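Local coordinates for protein glycoside hydrolase family 31 (Trueperella pyogenes, PDB 5I0F) that probably hydrolyses cycloalternan, a cyclic glucan, through a covalent glycosyl-enzyme intermediate, as a family 31 glycoside hydrolase with a TIM-barrel catalytic domain, at residues A[332-346]-A[358-370]. Sequence-based numbering, arbitrary orientation.
With GLC (alpha-D-glucopyranose), chain C.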
loop_
_atom_site.group_PDB
_atom_site.type_symbol
_atom_site.label_atom_id
_atom_site.label_comp_id
_atom_site.label_asym_id
_atom_site.label_seq_id
_atom_site.Cartn_x
_atom_site.Cartn_y
_atom_site.Cartn_z
ATOM N N TRP A 332 -7.254 19.637 7.275
ATOM C CA TRP A 332 -6.769 20.682 8.170
ATOM C C TRP A 332 -6.175 21.876 7.431
ATOM O O TRP A 332 -6.121 22.988 7.984
ATOM C CB TRP A 332 -5.692 20.114 9.132
ATOM C CG TRP A 332 -4.459 19.620 8.485
ATOM C CD1 TRP A 332 -4.243 18.382 7.970
ATOM C CD2 TRP A 332 -3.266 20.371 8.244
ATOM N NE1 TRP A 332 -2.986 18.310 7.417
ATOM C CE2 TRP A 332 -2.360 19.514 7.573
ATOM C CE3 TRP A 332 -2.876 21.676 8.528
ATOM C CZ2 TRP A 332 -1.072 19.918 7.196
ATOM C CZ3 TRP A 332 -1.575 22.090 8.145
ATOM C CH2 TRP A 332 -0.701 21.203 7.497
ATOM N N SER A 333 -5.666 21.649 6.218
ATOM C CA SER A 333 -4.806 22.632 5.556
ATOM C C SER A 333 -5.572 23.483 4.539
ATOM O O SER A 333 -6.780 23.314 4.337
ATOM C CB SER A 333 -3.650 21.912 4.872
ATOM O OG SER A 333 -4.062 21.379 3.609
ATOM N N ASP A 334 -4.848 24.415 3.923
ATOM C CA ASP A 334 -5.368 25.198 2.816
ATOM C C ASP A 334 -5.738 24.379 1.543
ATOM O O ASP A 334 -6.297 24.941 0.584
ATOM C CB ASP A 334 -4.401 26.351 2.471
ATOM C CG ASP A 334 -3.002 25.873 2.037
ATOM O OD1 ASP A 334 -2.823 24.731 1.572
ATOM O OD2 ASP A 334 -2.063 26.675 2.162
ATOM N N GLU A 335 -5.414 23.083 1.525
ATOM C CA GLU A 335 -5.701 22.173 0.404
ATOM C C GLU A 335 -4.957 22.523 -0.892
ATOM O O GLU A 335 -5.310 22.044 -1.974
ATOM C CB GLU A 335 -7.211 22.055 0.144
ATOM C CG GLU A 335 -7.990 21.449 1.311
ATOM C CD GLU A 335 -7.679 19.967 1.560
ATOM O OE1 GLU A 335 -7.343 19.229 0.600
ATOM O OE2 GLU A 335 -7.773 19.534 2.740
ATOM N N GLU A 336 -3.882 23.280 -0.748
ATOM C CA GLU A 336 -3.008 23.661 -1.846
ATOM C C GLU A 336 -1.578 23.185 -1.605
ATOM O O GLU A 336 -1.003 22.558 -2.475
ATOM C CB GLU A 336 -3.045 25.161 -2.021
ATOM C CG GLU A 336 -4.429 25.651 -2.453
ATOM C CD GLU A 336 -4.432 27.055 -3.024
ATOM O OE1 GLU A 336 -3.352 27.676 -3.168
ATOM O OE2 GLU A 336 -5.533 27.539 -3.353
ATOM N N GLY A 337 -1.018 23.497 -0.426
ATOM C CA GLY A 337 0.358 23.148 -0.069
ATOM C C GLY A 337 0.537 22.142 1.065
ATOM O O GLY A 337 1.661 21.686 1.307
ATOM N N PHE A 338 -0.546 21.809 1.770
ATOM C CA PHE A 338 -0.519 20.855 2.904
ATOM C C PHE A 338 0.554 21.157 3.944
ATOM O O PHE A 338 1.163 20.269 4.528
ATOM C CB PHE A 338 -0.508 19.421 2.381
ATOM C CG PHE A 338 -1.652 19.164 1.461
ATOM C CD1 PHE A 338 -2.903 18.863 1.978
ATOM C CD2 PHE A 338 -1.517 19.363 0.073
ATOM C CE1 PHE A 338 -4.004 18.725 1.151
ATOM C CE2 PHE A 338 -2.627 19.207 -0.770
ATOM C CZ PHE A 338 -3.867 18.888 -0.233
ATOM N N THR A 339 0.740 22.460 4.179
ATOM C CA THR A 339 1.727 22.976 5.100
ATOM C C THR A 339 1.153 23.981 6.123
ATOM O O THR A 339 1.695 24.134 7.213
ATOM C CB THR A 339 2.855 23.636 4.257
ATOM O OG1 THR A 339 3.390 22.636 3.366
ATOM C CG2 THR A 339 3.925 24.098 5.093
ATOM N N ILE A 340 0.053 24.633 5.763
ATOM C CA ILE A 340 -0.545 25.748 6.500
ATOM C C ILE A 340 -2.018 25.441 6.758
ATOM O O ILE A 340 -2.713 25.031 5.842
ATOM C CB ILE A 340 -0.437 27.029 5.655
ATOM C CG1 ILE A 340 1.058 27.312 5.355
ATOM C CG2 ILE A 340 -1.143 28.200 6.334
ATOM C CD1 ILE A 340 1.311 28.427 4.394
ATOM N N PHE A 341 -2.480 25.673 7.992
ATOM C CA PHE A 341 -3.885 25.482 8.356
ATOM C C PHE A 341 -4.835 26.376 7.527
ATOM O O PHE A 341 -4.508 27.537 7.221
ATOM C CB PHE A 341 -4.108 25.744 9.858
ATOM C CG PHE A 341 -3.870 24.543 10.750
ATOM C CD1 PHE A 341 -2.600 24.240 11.223
ATOM C CD2 PHE A 341 -4.925 23.714 11.124
ATOM C CE1 PHE A 341 -2.380 23.155 12.044
ATOM C CE2 PHE A 341 -4.711 22.621 11.949
ATOM C CZ PHE A 341 -3.434 22.339 12.412
ATOM N N ARG A 342 -5.999 25.843 7.155
ATOM C CA ARG A 342 -6.945 26.599 6.337
ATOM C C ARG A 342 -7.319 27.931 7.016
ATOM O O ARG A 342 -7.527 27.971 8.243
ATOM C CB ARG A 342 -8.213 25.811 6.027
ATOM C CG ARG A 342 -9.075 26.455 4.957
ATOM C CD ARG A 342 -10.048 25.461 4.356
ATOM N NE ARG A 342 -10.976 24.859 5.334
ATOM C CZ ARG A 342 -12.243 25.238 5.572
ATOM N NH1 ARG A 342 -12.971 24.569 6.468
ATOM N NH2 ARG A 342 -12.803 26.278 4.955
ATOM N N ASP A 343 -7.376 28.989 6.197
ATOM C CA ASP A 343 -7.678 30.390 6.612
ATOM C C ASP A 343 -6.593 31.135 7.385
ATOM O O ASP A 343 -6.784 32.312 7.714
ATOM C CB ASP A 343 -9.025 30.503 7.373
ATOM C CG ASP A 343 -10.224 30.072 6.532
ATOM O OD1 ASP A 343 -10.185 30.224 5.290
ATOM O OD2 ASP A 343 -11.203 29.569 7.135
ATOM N N ALA A 344 -5.456 30.507 7.682
ATOM C CA ALA A 344 -4.372 31.212 8.366
ATOM C C ALA A 344 -3.867 32.333 7.480
ATOM O O ALA A 344 -3.866 32.199 6.260
ATOM C CB ALA A 344 -3.228 30.251 8.719
ATOM N N ARG A 345 -3.483 33.438 8.099
ATOM C CA ARG A 345 -2.917 34.596 7.400
ATOM C C ARG A 345 -1.433 34.745 7.728
ATOM O O ARG A 345 -0.995 34.451 8.837
ATOM C CB ARG A 345 -3.685 35.872 7.764
ATOM C CG ARG A 345 -5.169 35.789 7.407
ATOM C CD ARG A 345 -5.909 37.089 7.574
ATOM N NE ARG A 345 -5.484 38.071 6.577
ATOM C CZ ARG A 345 -5.697 39.390 6.646
ATOM N NH1 ARG A 345 -5.250 40.173 5.665
ATOM N NH2 ARG A 345 -6.336 39.947 7.676
ATOM N N TYR A 346 -0.679 35.247 6.761
ATOM C CA TYR A 346 0.779 35.300 6.855
ATOM C C TYR A 346 1.338 36.178 5.732
ATOM O O TYR A 346 0.677 36.420 4.722
ATOM C CB TYR A 346 1.374 33.881 6.729
ATOM C CG TYR A 346 0.831 33.140 5.525
ATOM C CD1 TYR A 346 -0.338 32.373 5.616
ATOM C CD2 TYR A 346 1.452 33.237 4.281
ATOM C CE1 TYR A 346 -0.866 31.720 4.506
ATOM C CE2 TYR A 346 0.939 32.583 3.166
ATOM C CZ TYR A 346 -0.220 31.824 3.283
ATOM O OH TYR A 346 -0.735 31.183 2.200
ATOM N N ASP A 358 4.776 33.183 12.310
ATOM C CA ASP A 358 4.361 33.771 11.030
ATOM C C ASP A 358 2.850 33.894 10.857
ATOM O O ASP A 358 2.394 34.627 9.996
ATOM C CB ASP A 358 4.860 32.955 9.830
ATOM C CG ASP A 358 6.369 32.906 9.718
ATOM O OD1 ASP A 358 7.089 33.685 10.381
ATOM O OD2 ASP A 358 6.832 32.070 8.908
ATOM N N PHE A 359 2.074 33.130 11.611
ATOM C CA PHE A 359 0.669 32.971 11.315
ATOM C C PHE A 359 -0.242 33.684 12.293
ATOM O O PHE A 359 -0.020 33.645 13.495
ATOM C CB PHE A 359 0.301 31.500 11.275
ATOM C CG PHE A 359 1.075 30.726 10.259
ATOM C CD1 PHE A 359 0.816 30.887 8.896
ATOM C CD2 PHE A 359 2.112 29.876 10.652
ATOM C CE1 PHE A 359 1.541 30.188 7.940
ATOM C CE2 PHE A 359 2.840 29.167 9.702
ATOM C CZ PHE A 359 2.562 29.336 8.340
ATOM N N THR A 360 -1.268 34.316 11.734
ATOM C CA THR A 360 -2.402 34.840 12.470
ATOM C C THR A 360 -3.628 34.075 12.019
ATOM O O THR A 360 -3.808 33.836 10.818
ATOM C CB THR A 360 -2.596 36.334 12.171
ATOM O OG1 THR A 360 -1.385 37.019 12.478
ATOM C CG2 THR A 360 -3.685 36.924 13.032
ATOM N N TYR A 361 -4.466 33.686 12.981
ATOM C CA TYR A 361 -5.608 32.812 12.708
ATOM C C TYR A 361 -6.882 33.623 12.972
ATOM O O TYR A 361 -7.121 34.020 14.113
ATOM C CB TYR A 361 -5.525 31.553 13.581
ATOM C CG TYR A 361 -4.282 30.730 13.332
ATOM C CD1 TYR A 361 -4.219 29.824 12.281
ATOM C CD2 TYR A 361 -3.153 30.856 14.147
ATOM C CE1 TYR A 361 -3.082 29.070 12.049
ATOM C CE2 TYR A 361 -2.003 30.118 13.914
ATOM C CZ TYR A 361 -1.976 29.220 12.854
ATOM O OH TYR A 361 -0.855 28.486 12.604
ATOM N N PRO A 362 -7.688 33.893 11.926
ATOM C CA PRO A 362 -8.878 34.710 12.134
ATOM C C PRO A 362 -9.867 34.064 13.095
ATOM O O PRO A 362 -10.125 32.856 12.986
ATOM C CB PRO A 362 -9.511 34.799 10.736
ATOM C CG PRO A 362 -8.455 34.398 9.778
ATOM C CD PRO A 362 -7.548 33.472 10.522
ATOM N N SER A 363 -10.450 34.856 13.991
ATOM C CA SER A 363 -11.461 34.318 14.917
ATOM C C SER A 363 -12.647 33.675 14.186
ATOM O O SER A 363 -13.199 32.718 14.688
ATOM C CB SER A 363 -11.944 35.387 15.909
ATOM O OG SER A 363 -12.696 36.380 15.229
ATOM N N ASP A 364 -13.007 34.162 12.994
ATOM C CA ASP A 364 -14.091 33.563 12.201
ATOM C C ASP A 364 -13.657 32.509 11.147
ATOM O O ASP A 364 -14.483 32.047 10.361
ATOM C CB ASP A 364 -14.972 34.660 11.554
ATOM C CG ASP A 364 -14.221 35.521 10.536
ATOM O OD1 ASP A 364 -12.968 35.481 10.483
ATOM O OD2 ASP A 364 -14.897 36.274 9.796
ATOM N N GLY A 365 -12.378 32.122 11.138
ATOM C CA GLY A 365 -11.867 31.129 10.200
ATOM C C GLY A 365 -12.085 29.699 10.663
ATOM O O GLY A 365 -12.624 29.451 11.737
ATOM N N ALA A 366 -11.669 28.749 9.837
ATOM C CA ALA A 366 -11.914 27.346 10.114
ATOM C C ALA A 366 -11.121 26.860 11.329
ATOM O O ALA A 366 -11.602 25.975 12.050
ATOM C CB ALA A 366 -11.580 26.504 8.896
ATOM N N TRP A 367 -9.930 27.437 11.545
ATOM C CA TRP A 367 -9.046 27.077 12.667
ATOM C C TRP A 367 -8.594 28.354 13.420
ATOM O O TRP A 367 -7.518 28.873 13.160
ATOM C CB TRP A 367 -7.822 26.267 12.164
ATOM C CG TRP A 367 -8.235 25.096 11.304
ATOM C CD1 TRP A 367 -8.384 25.103 9.964
ATOM C CD2 TRP A 367 -8.581 23.787 11.746
ATOM N NE1 TRP A 367 -8.810 23.881 9.531
ATOM C CE2 TRP A 367 -8.926 23.044 10.606
ATOM C CE3 TRP A 367 -8.620 23.156 12.999
ATOM C CZ2 TRP A 367 -9.344 21.716 10.673
ATOM C CZ3 TRP A 367 -8.999 21.824 13.060
ATOM C CH2 TRP A 367 -9.372 21.122 11.909
ATOM N N PRO A 368 -9.425 28.854 14.363
ATOM C CA PRO A 368 -9.084 30.098 15.055
ATOM C C PRO A 368 -7.907 29.997 16.012
ATOM O O PRO A 368 -7.307 31.014 16.312
ATOM C CB PRO A 368 -10.389 30.475 15.796
ATOM C CG PRO A 368 -11.136 29.210 15.898
ATOM C CD PRO A 368 -10.797 28.414 14.685
ATOM N N ASP A 369 -7.563 28.800 16.476
ATOM C CA ASP A 369 -6.406 28.641 17.378
ATOM C C ASP A 369 -5.957 27.172 17.366
ATOM O O ASP A 369 -6.244 26.414 18.291
ATOM C CB ASP A 369 -6.827 29.128 18.784
ATOM C CG ASP A 369 -5.667 29.251 19.766
ATOM O OD1 ASP A 369 -4.528 28.836 19.480
ATOM O OD2 ASP A 369 -5.932 29.739 20.884
ATOM N N PRO A 370 -5.265 26.745 16.284
ATOM C CA PRO A 370 -4.880 25.339 16.229
ATOM C C PRO A 370 -3.951 24.947 17.381
ATOM O O PRO A 370 -4.085 23.851 17.924
ATOM C CB PRO A 370 -4.204 25.191 14.845
ATOM C CG PRO A 370 -3.911 26.575 14.394
ATOM C CD PRO A 370 -4.915 27.470 15.055
HETATM C C1 GLC C . -8.867 13.319 0.737
HETATM C C2 GLC C . -9.035 13.875 -0.687
HETATM C C3 GLC C . -7.893 14.813 -1.058
HETATM C C4 GLC C . -7.696 15.862 0.031
HETATM C C5 GLC C . -7.465 15.174 1.375
HETATM C C6 GLC C . -7.255 16.162 2.518
HETATM O O2 GLC C . -9.092 12.807 -1.641
HETATM O O3 GLC C . -8.164 15.437 -2.322
HETATM O O4 GLC C . -6.572 16.691 -0.303
HETATM O O5 GLC C . -8.607 14.366 1.677
HETATM O O6 GLC C . -8.431 16.935 2.725
HETATM O O HOH W 1 -0.713 27.208 10.001
HETATM O O HOH W 2 -9.810 22.846 6.924
HETATM O O HOH W 3 -7.789 29.617 10.515
#
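Phe341 turns the edge of its ring, through CD2, against one face of the Trp367 indole, an edge-to-face pair with planes at 66° and CD2 3.6 Å from Trp367 CG. The same phenyl group is sandwiched: Pro370 CB lies over the centre of one face, 3.7 Å from the ring centroid in a CH-pi contact, and the Trp332 indole brings CE3 over the other. A long loop thus acquires a core of its own. At the rim of Trp367, water 2 accepts from both NE1 and Arg342 NE, tying the indole to the guanidinium. The Arg342 guanidinium lays one face on Ala366 CB, while its NH1 donates to Asn305 O. Next to it, Asp343 accepts from Ala366 N through the anti lone pair of OD2 (2.9 Å).

Farther along, Arg345 and Thr360 form an isolated antiparallel bridge, a hydrogen-bonded pair: Arg345 N gives a nearly straight bond to Thr360 O (2.8 Å, 171°), and Thr360 N returns one to Arg345 O. Next to this bridge, Phe359 CE1 meets Ile340 CG2 at 3.7 Å, the two side chains crossing at about a right angle. With CG between its backbone N and carbonyl carbon (chi1 50°), the Tyr346 side chain runs alongside Phe359, pointing the same way, and brings CD1 to the edge of that ring. Ala344 CB touches Tyr361 CE1 at 3.5 Å, and water 1 links Tyr361 OH to Phe341 N.

At the other end of 332-346, Glu335 grips the bound glucose with both carboxylate oxygens, accepting from O4 and O6, so the folded loop contributes to the glycan pocket. Both segments belong to the excursion between barrel strand 326-329 and helix 370-379; Phe341 and Trp332 rest on Leu386 of strand 383-388, Trp367 packs on helix 307-320, and Ile340 and Tyr346 reach helix 400-412.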